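Local coordinates for alcohol dehydrogenase, zinc-containing (Streptococcus pneumoniae serotype 2, PDB 5YLN) that oxidises alcohols as a zinc-dependent medium-chain alcohol dehydrogenase, probably with NAD+ as hydride acceptor, at the interface of chains A and B. Numbering follows the deposited sequence. Chains: chain A/B, Alcohol dehydrogenase, zinc-containing.

The interface of chains A and B. Residues chain A 106-107, 166, 294-296; chain B 286-289.
The imidazole of A:His107 meets the carboxamide of B:Asn289 edge-on, the two planes 86° apart, with the B:Ile287 carbonyl lying at the same ring edge. One face of the B:Trp286 indole is capped by B:Ile287 CB of its own chain. B:Ile287 O and B:Asn289 OD1 both lie close to the imidazole plane and share A:His107 NE2: it donates to B:Ile287 O at 2.7 Å, a short but bent bond, and to B:Asn289 OD1 at 3.1 Å. The amide oxygen OD1 of B:Asn289 also accepts from the backbone N-H of A:Leu296, N to OD1 3.0 Å and nearly straight (166° at H). A:His107 NE2 and A:Leu296 N reach OD1 from opposite faces of the amide, each tilted well off its plane, and should fix the carboxamide's rotation. B:Asn289 CG sits beside the backbone N and anti to the main-chain carbonyl carbon (chi1 -67°), which brings the amide against A:Gly295, CG to CA 3.6 Å, a backbone surface without a side chain. Beside the polar cluster, A:Leu296 and B:Ile287 run side by side in the same direction, CD2 of the leucine touching CG1 of the isoleucine at 3.7 Å. The patch is part of a two-fold symmetric homodimer interface, probably the biological one, and recurs with A and B swapped. B:Asn289 ND2 makes a weak bond to A:Leu296 O, reinforced by a water bridging the same atoms; a second water, 3.1 Å from A:Lys166 NZ, links that side-chain amine to ND2.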
loop_
_atom_site.group_PDB
_atom_site.type_symbol
_atom_site.label_atom_id
_atom_site.label_comp_id
_atom_site.label_asym_id
_atom_site.label_seq_id
_atom_site.Cartn_x
_atom_site.Cartn_y
_atom_site.Cartn_z
ATOM N N ALA A 106 9.011 -14.693 5.862
ATOM C CA ALA A 106 9.906 -14.067 4.903
ATOM C C ALA A 106 11.007 -13.252 5.575
ATOM O O ALA A 106 12.053 -13.007 4.952
ATOM C CB ALA A 106 9.086 -13.183 3.952
ATOM N N HIS A 107 10.810 -12.826 6.828
ATOM C CA HIS A 107 11.819 -11.994 7.470
ATOM C C HIS A 107 12.256 -12.557 8.811
ATOM O O HIS A 107 12.668 -11.810 9.695
ATOM C CB HIS A 107 11.319 -10.560 7.585
ATOM C CG HIS A 107 11.164 -9.922 6.243
ATOM N ND1 HIS A 107 12.235 -9.408 5.544
ATOM C CD2 HIS A 107 10.090 -9.803 5.425
ATOM C CE1 HIS A 107 11.823 -8.961 4.372
ATOM N NE2 HIS A 107 10.522 -9.180 4.279
ATOM N N LYS A 166 -2.630 -9.591 -0.718
ATOM C CA LYS A 166 -2.252 -8.183 -0.590
ATOM C C LYS A 166 -3.049 -7.311 -1.545
ATOM O O LYS A 166 -3.335 -6.150 -1.238
ATOM C CB LYS A 166 -0.745 -8.014 -0.789
ATOM C CG LYS A 166 0.043 -8.651 0.351
ATOM C CD LYS A 166 1.525 -8.359 0.252
ATOM C CE LYS A 166 2.275 -8.892 1.463
ATOM N NZ LYS A 166 2.042 -8.050 2.665
ATOM N N THR A 294 4.056 -4.562 -1.705
ATOM C CA THR A 294 5.144 -5.435 -2.079
ATOM C C THR A 294 5.214 -6.567 -1.069
ATOM O O THR A 294 4.595 -6.536 0.006
ATOM C CB THR A 294 6.479 -4.692 -2.099
ATOM O OG1 THR A 294 6.931 -4.554 -0.746
ATOM C CG2 THR A 294 6.331 -3.293 -2.733
ATOM N N GLY A 295 6.025 -7.545 -1.401
ATOM C CA GLY A 295 6.341 -8.565 -0.436
ATOM C C GLY A 295 7.160 -9.702 -1.008
ATOM O O GLY A 295 7.173 -9.957 -2.216
ATOM N N LEU A 296 7.890 -10.344 -0.112
ATOM C CA LEU A 296 8.458 -11.672 -0.298
ATOM C C LEU A 296 7.497 -12.676 0.336
ATOM O O LEU A 296 7.049 -12.473 1.475
ATOM C CB LEU A 296 9.825 -11.755 0.379
ATOM C CG LEU A 296 10.511 -13.112 0.523
ATOM C CD1 LEU A 296 10.679 -13.713 -0.834
ATOM C CD2 LEU A 296 11.856 -12.928 1.199
ATOM N N TRP B 286 10.748 -4.356 -2.830
ATOM C CA TRP B 286 9.917 -5.481 -3.231
ATOM C C TRP B 286 9.999 -6.599 -2.208
ATOM O O TRP B 286 9.025 -7.325 -2.003
ATOM C CB TRP B 286 10.334 -5.998 -4.612
ATOM C CG TRP B 286 11.588 -6.809 -4.580
ATOM C CD1 TRP B 286 12.868 -6.354 -4.764
ATOM C CD2 TRP B 286 11.692 -8.215 -4.332
ATOM N NE1 TRP B 286 13.756 -7.393 -4.653
ATOM C CE2 TRP B 286 13.060 -8.546 -4.388
ATOM C CE3 TRP B 286 10.756 -9.228 -4.070
ATOM C CZ2 TRP B 286 13.519 -9.847 -4.198
ATOM C CZ3 TRP B 286 11.209 -10.514 -3.887
ATOM C CH2 TRP B 286 12.579 -10.817 -3.950
ATOM N N ILE B 287 11.143 -6.727 -1.535
ATOM C CA ILE B 287 11.370 -7.812 -0.593
ATOM C C ILE B 287 10.989 -7.450 0.836
ATOM O O ILE B 287 10.876 -8.348 1.683
ATOM C CB ILE B 287 12.851 -8.236 -0.698
ATOM C CG1 ILE B 287 13.023 -9.700 -0.279
ATOM C CG2 ILE B 287 13.739 -7.278 0.111
ATOM C CD1 ILE B 287 14.421 -10.213 -0.432
ATOM N N ARG B 288 10.735 -6.175 1.129
ATOM C CA ARG B 288 10.547 -5.716 2.504
ATOM C C ARG B 288 9.101 -5.780 2.981
ATOM O O ARG B 288 8.831 -5.442 4.140
ATOM C CB ARG B 288 11.077 -4.292 2.645
ATOM C CG ARG B 288 11.354 -3.846 4.075
ATOM C CD ARG B 288 12.256 -2.639 4.010
ATOM N NE ARG B 288 12.514 -2.005 5.301
ATOM C CZ ARG B 288 13.457 -2.409 6.149
ATOM N NH1 ARG B 288 14.196 -3.485 5.863
ATOM N NH2 ARG B 288 13.653 -1.755 7.292
ATOM N N ASN B 289 8.165 -6.211 2.134
ATOM C CA ASN B 289 6.764 -6.355 2.531
ATOM C C ASN B 289 6.202 -5.024 3.036
ATOM O O ASN B 289 5.741 -4.902 4.168
ATOM C CB ASN B 289 6.598 -7.454 3.601
ATOM C CG ASN B 289 6.901 -8.860 3.090
ATOM O OD1 ASN B 289 7.985 -9.133 2.580
ATOM N ND2 ASN B 289 5.951 -9.761 3.261
HETATM O O HOH W 1 3.683 -8.791 5.242
HETATM O O HOH W 2 5.312 -12.567 3.693
#